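Local coordinates for hypothetical zinc-type alcohol dehydrogenase-like protein in PRE5-FET4 intergenic region (Saccharomyces cerevisiae, PDB 1PIW) that reduces a broad range of aromatic and aliphatic aldehydes to alcohols with NADPH, as a zinc-containing, medium-chain alcohol dehydrogenase, at residues A[321-326]-A[348-353]. Residues are numbered along the deposited sequence; the frame is centred on the assembly and turned at random.
Sequences IWVETL and RFTLVG. With NAP (NADP nicotinamide-adenine-dinucleotide phosphate), chain E.
The carbonyl oxygen of E324 takes two donors from the neighbouring strand: the amide of T350, whose N lies 3.0 Å from E324 O, and the CA-H of F349, a weaker contact. R348 O is held in the same way, by the amide of E324 and the CA-H of V323, and L326 O by V352 N at 2.9 Å and the CA-H of L351. This is the repeat of a parallel beta pair, in which the bonds of E324 reach to R348 on one side of its partner F349 and to T350 on the other.

On one face of the sheet, L326 CD1 sits over the centre of the F349 ring, a CH-pi contact 3.7 Å from the centroid. Chi1 of L326 (-60°) sets CG anti to the carbonyl carbon, and CD1 continues from there over the ring. E324 instead runs extended beside F349, its carboxylate at the ring edge and turned 74° from the ring plane, while OE1 forms a salt bridge with R339. The F349 side chain also touches R339 and M340 of helix 330-342. An alanine in place of F349 would probably leave L326 CD1 without its aromatic bed and open a gap beneath that helix.

On the other face, V323 CG2 packs on R348 CB at 3.7 Å, and V323 CG1 meets T350 OG1, which is hydrogen-bonded to H156 O. Past the last bridged pair, V352 turns toward the first strand, its CG2 against T325 CB. The R348 chain bends away to the cofactor, NH2 lying 3.1 Å from O1N of the NADP nicotinamide-side phosphate, while NH1 forms a salt bridge with E69.

The two strands belong to a beta-alpha-beta unit whose connecting helix 330-342 covers the L326 and F349 face; along its other edge strand 348-352 pairs antiparallel with strand 35-45, joining the unit to the sheet of the GroES-like catalytic domain.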
loop_
_atom_site.group_PDB
_atom_site.type_symbol
_atom_site.label_atom_id
_atom_site.label_comp_id
_atom_site.label_asym_id
_atom_site.label_seq_id
_atom_site.Cartn_x
_atom_site.Cartn_y
_atom_site.Cartn_z
ATOM N N ILE A 321 10.047 26.417 -10.271
ATOM C CA ILE A 321 10.513 25.148 -10.823
ATOM C C ILE A 321 11.468 25.348 -11.976
ATOM O O ILE A 321 11.601 26.447 -12.509
ATOM C CB ILE A 321 9.366 24.268 -11.325
ATOM C CG1 ILE A 321 8.569 25.019 -12.383
ATOM C CG2 ILE A 321 8.484 23.861 -10.168
ATOM C CD1 ILE A 321 7.520 24.174 -13.068
ATOM N N TRP A 322 12.121 24.263 -12.367
ATOM C CA TRP A 322 13.085 24.311 -13.449
ATOM C C TRP A 322 12.446 24.058 -14.817
ATOM O O TRP A 322 12.122 22.923 -15.173
ATOM C CB TRP A 322 14.194 23.298 -13.176
ATOM C CG TRP A 322 15.012 23.593 -11.948
ATOM C CD1 TRP A 322 14.568 24.139 -10.784
ATOM C CD2 TRP A 322 16.386 23.247 -11.730
ATOM N NE1 TRP A 322 15.573 24.146 -9.846
ATOM C CE2 TRP A 322 16.701 23.604 -10.400
ATOM C CE3 TRP A 322 17.381 22.666 -12.529
ATOM C CZ2 TRP A 322 17.972 23.398 -9.843
ATOM C CZ3 TRP A 322 18.650 22.457 -11.978
ATOM C CH2 TRP A 322 18.931 22.823 -10.643
ATOM N N VAL A 323 12.286 25.137 -15.578
ATOM C CA VAL A 323 11.686 25.097 -16.907
ATOM C C VAL A 323 12.561 25.741 -17.988
ATOM O O VAL A 323 13.295 26.692 -17.740
ATOM C CB VAL A 323 10.328 25.834 -16.907
ATOM C CG1 VAL A 323 9.781 25.946 -18.309
ATOM C CG2 VAL A 323 9.353 25.098 -16.041
ATOM N N GLU A 324 12.494 25.194 -19.191
ATOM C CA GLU A 324 13.213 25.766 -20.310
ATOM C C GLU A 324 12.082 26.104 -21.262
ATOM O O GLU A 324 11.046 25.446 -21.236
ATOM C CB GLU A 324 14.170 24.756 -20.941
ATOM C CG GLU A 324 14.849 25.269 -22.209
ATOM C CD GLU A 324 16.020 24.400 -22.649
ATOM O OE1 GLU A 324 16.537 24.638 -23.762
ATOM O OE2 GLU A 324 16.432 23.489 -21.887
ATOM N N THR A 325 12.243 27.130 -22.083
ATOM C CA THR A 325 11.155 27.469 -22.974
ATOM C C THR A 325 11.507 27.324 -24.439
ATOM O O THR A 325 12.636 27.574 -24.852
ATOM C CB THR A 325 10.617 28.883 -22.688
ATOM O OG1 THR A 325 11.697 29.816 -22.649
ATOM C CG2 THR A 325 9.915 28.909 -21.360
ATOM N N LEU A 326 10.508 26.892 -25.202
ATOM C CA LEU A 326 10.611 26.658 -26.627
ATOM C C LEU A 326 9.345 27.216 -27.251
ATOM O O LEU A 326 8.278 27.173 -26.646
ATOM C CB LEU A 326 10.680 25.158 -26.898
ATOM C CG LEU A 326 11.851 24.435 -26.255
ATOM C CD1 LEU A 326 11.702 22.946 -26.372
ATOM C CD2 LEU A 326 13.105 24.894 -26.932
ATOM N N ARG A 348 11.882 20.727 -17.176
ATOM C CA ARG A 348 10.603 20.977 -17.835
ATOM C C ARG A 348 10.624 21.907 -19.015
ATOM O O ARG A 348 11.249 22.966 -18.988
ATOM C CB ARG A 348 9.555 21.507 -16.858
ATOM C CG ARG A 348 8.641 20.456 -16.281
ATOM C CD ARG A 348 7.657 19.882 -17.280
ATOM N NE ARG A 348 7.420 18.474 -16.955
ATOM C CZ ARG A 348 6.271 17.827 -17.117
ATOM N NH1 ARG A 348 5.217 18.451 -17.605
ATOM N NH2 ARG A 348 6.182 16.550 -16.780
ATOM N N PHE A 349 9.911 21.497 -20.055
ATOM C CA PHE A 349 9.771 22.292 -21.261
ATOM C C PHE A 349 8.388 22.949 -21.180
ATOM O O PHE A 349 7.425 22.322 -20.736
ATOM C CB PHE A 349 9.801 21.394 -22.506
ATOM C CG PHE A 349 11.171 21.068 -23.000
ATOM C CD1 PHE A 349 11.424 19.833 -23.598
ATOM C CD2 PHE A 349 12.214 21.979 -22.876
ATOM C CE1 PHE A 349 12.713 19.509 -24.064
ATOM C CE2 PHE A 349 13.504 21.660 -23.340
ATOM C CZ PHE A 349 13.750 20.423 -23.932
ATOM N N THR A 350 8.290 24.212 -21.573
ATOM C CA THR A 350 6.997 24.867 -21.616
ATOM C C THR A 350 6.917 25.615 -22.928
ATOM O O THR A 350 7.634 26.582 -23.139
ATOM C CB THR A 350 6.771 25.869 -20.487
ATOM O OG1 THR A 350 6.781 25.196 -19.221
ATOM C CG2 THR A 350 5.420 26.534 -20.677
ATOM N N LEU A 351 6.058 25.138 -23.819
ATOM C CA LEU A 351 5.867 25.776 -25.111
ATOM C C LEU A 351 5.252 27.138 -24.843
ATOM O O LEU A 351 4.306 27.257 -24.064
ATOM C CB LEU A 351 4.937 24.929 -25.980
ATOM C CG LEU A 351 5.414 23.485 -26.180
ATOM C CD1 LEU A 351 4.374 22.667 -26.910
ATOM C CD2 LEU A 351 6.721 23.497 -26.935
ATOM N N VAL A 352 5.804 28.164 -25.479
ATOM C CA VAL A 352 5.333 29.533 -25.302
ATOM C C VAL A 352 5.221 30.230 -26.654
ATOM O O VAL A 352 5.251 29.576 -27.682
ATOM C CB VAL A 352 6.298 30.324 -24.392
ATOM C CG1 VAL A 352 6.218 29.817 -22.979
ATOM C CG2 VAL A 352 7.707 30.168 -24.883
ATOM N N GLY A 353 5.090 31.550 -26.655
ATOM C CA GLY A 353 4.979 32.265 -27.911
ATOM C C GLY A 353 3.863 31.704 -28.768
ATOM O O GLY A 353 4.050 31.424 -29.950
HETATM P PA NAP E . 10.399 12.930 -17.730
HETATM O O1A NAP E . 9.886 12.108 -18.767
HETATM O O2A NAP E . 10.902 14.368 -17.869
HETATM O O5B NAP E . 11.566 12.118 -17.000
HETATM C C5B NAP E . 11.279 10.791 -16.485
HETATM C C4B NAP E . 12.466 10.586 -15.528
HETATM O O4B NAP E . 12.317 9.240 -14.877
HETATM C C3B NAP E . 13.875 10.500 -16.179
HETATM O O3B NAP E . 14.447 11.817 -16.176
HETATM C C2B NAP E . 14.596 9.492 -15.305
HETATM O O2B NAP E . 15.130 10.034 -14.102
HETATM C C1B NAP E . 13.498 8.441 -14.984
HETATM N N9A NAP E . 13.510 7.362 -16.012
HETATM C C8A NAP E . 13.344 7.361 -17.386
HETATM N N7A NAP E . 13.438 6.161 -17.951
HETATM C C5A NAP E . 13.684 5.317 -16.878
HETATM C C6A NAP E . 13.882 3.915 -16.848
HETATM N N6A NAP E . 13.874 3.075 -17.894
HETATM N N1A NAP E . 14.112 3.321 -15.602
HETATM C C2A NAP E . 14.143 4.096 -14.434
HETATM N N3A NAP E . 13.954 5.478 -14.427
HETATM C C4A NAP E . 13.726 6.049 -15.676
HETATM O O3 NAP E . 9.374 13.029 -16.544
HETATM P PN NAP E . 7.815 12.999 -16.449
HETATM O O1N NAP E . 7.204 13.766 -17.537
HETATM O O2N NAP E . 7.524 13.437 -15.077
HETATM O O5D NAP E . 7.499 11.480 -16.656
HETATM C C5D NAP E . 6.164 11.141 -17.040
HETATM C C4D NAP E . 5.816 9.842 -16.406
HETATM O O4D NAP E . 4.806 10.121 -15.407
HETATM C C3D NAP E . 5.171 8.862 -17.417
HETATM O O3D NAP E . 5.597 7.502 -17.209
HETATM C C2D NAP E . 3.691 9.079 -17.201
HETATM O O2D NAP E . 2.914 7.965 -17.557
HETATM C C1D NAP E . 3.588 9.380 -15.749
HETATM P P2B NAP E . 16.543 9.601 -13.483
HETATM O O1X NAP E . 16.274 8.336 -12.690
HETATM O O2X NAP E . 17.349 9.372 -14.706
HETATM O O3X NAP E . 16.950 10.736 -12.599
#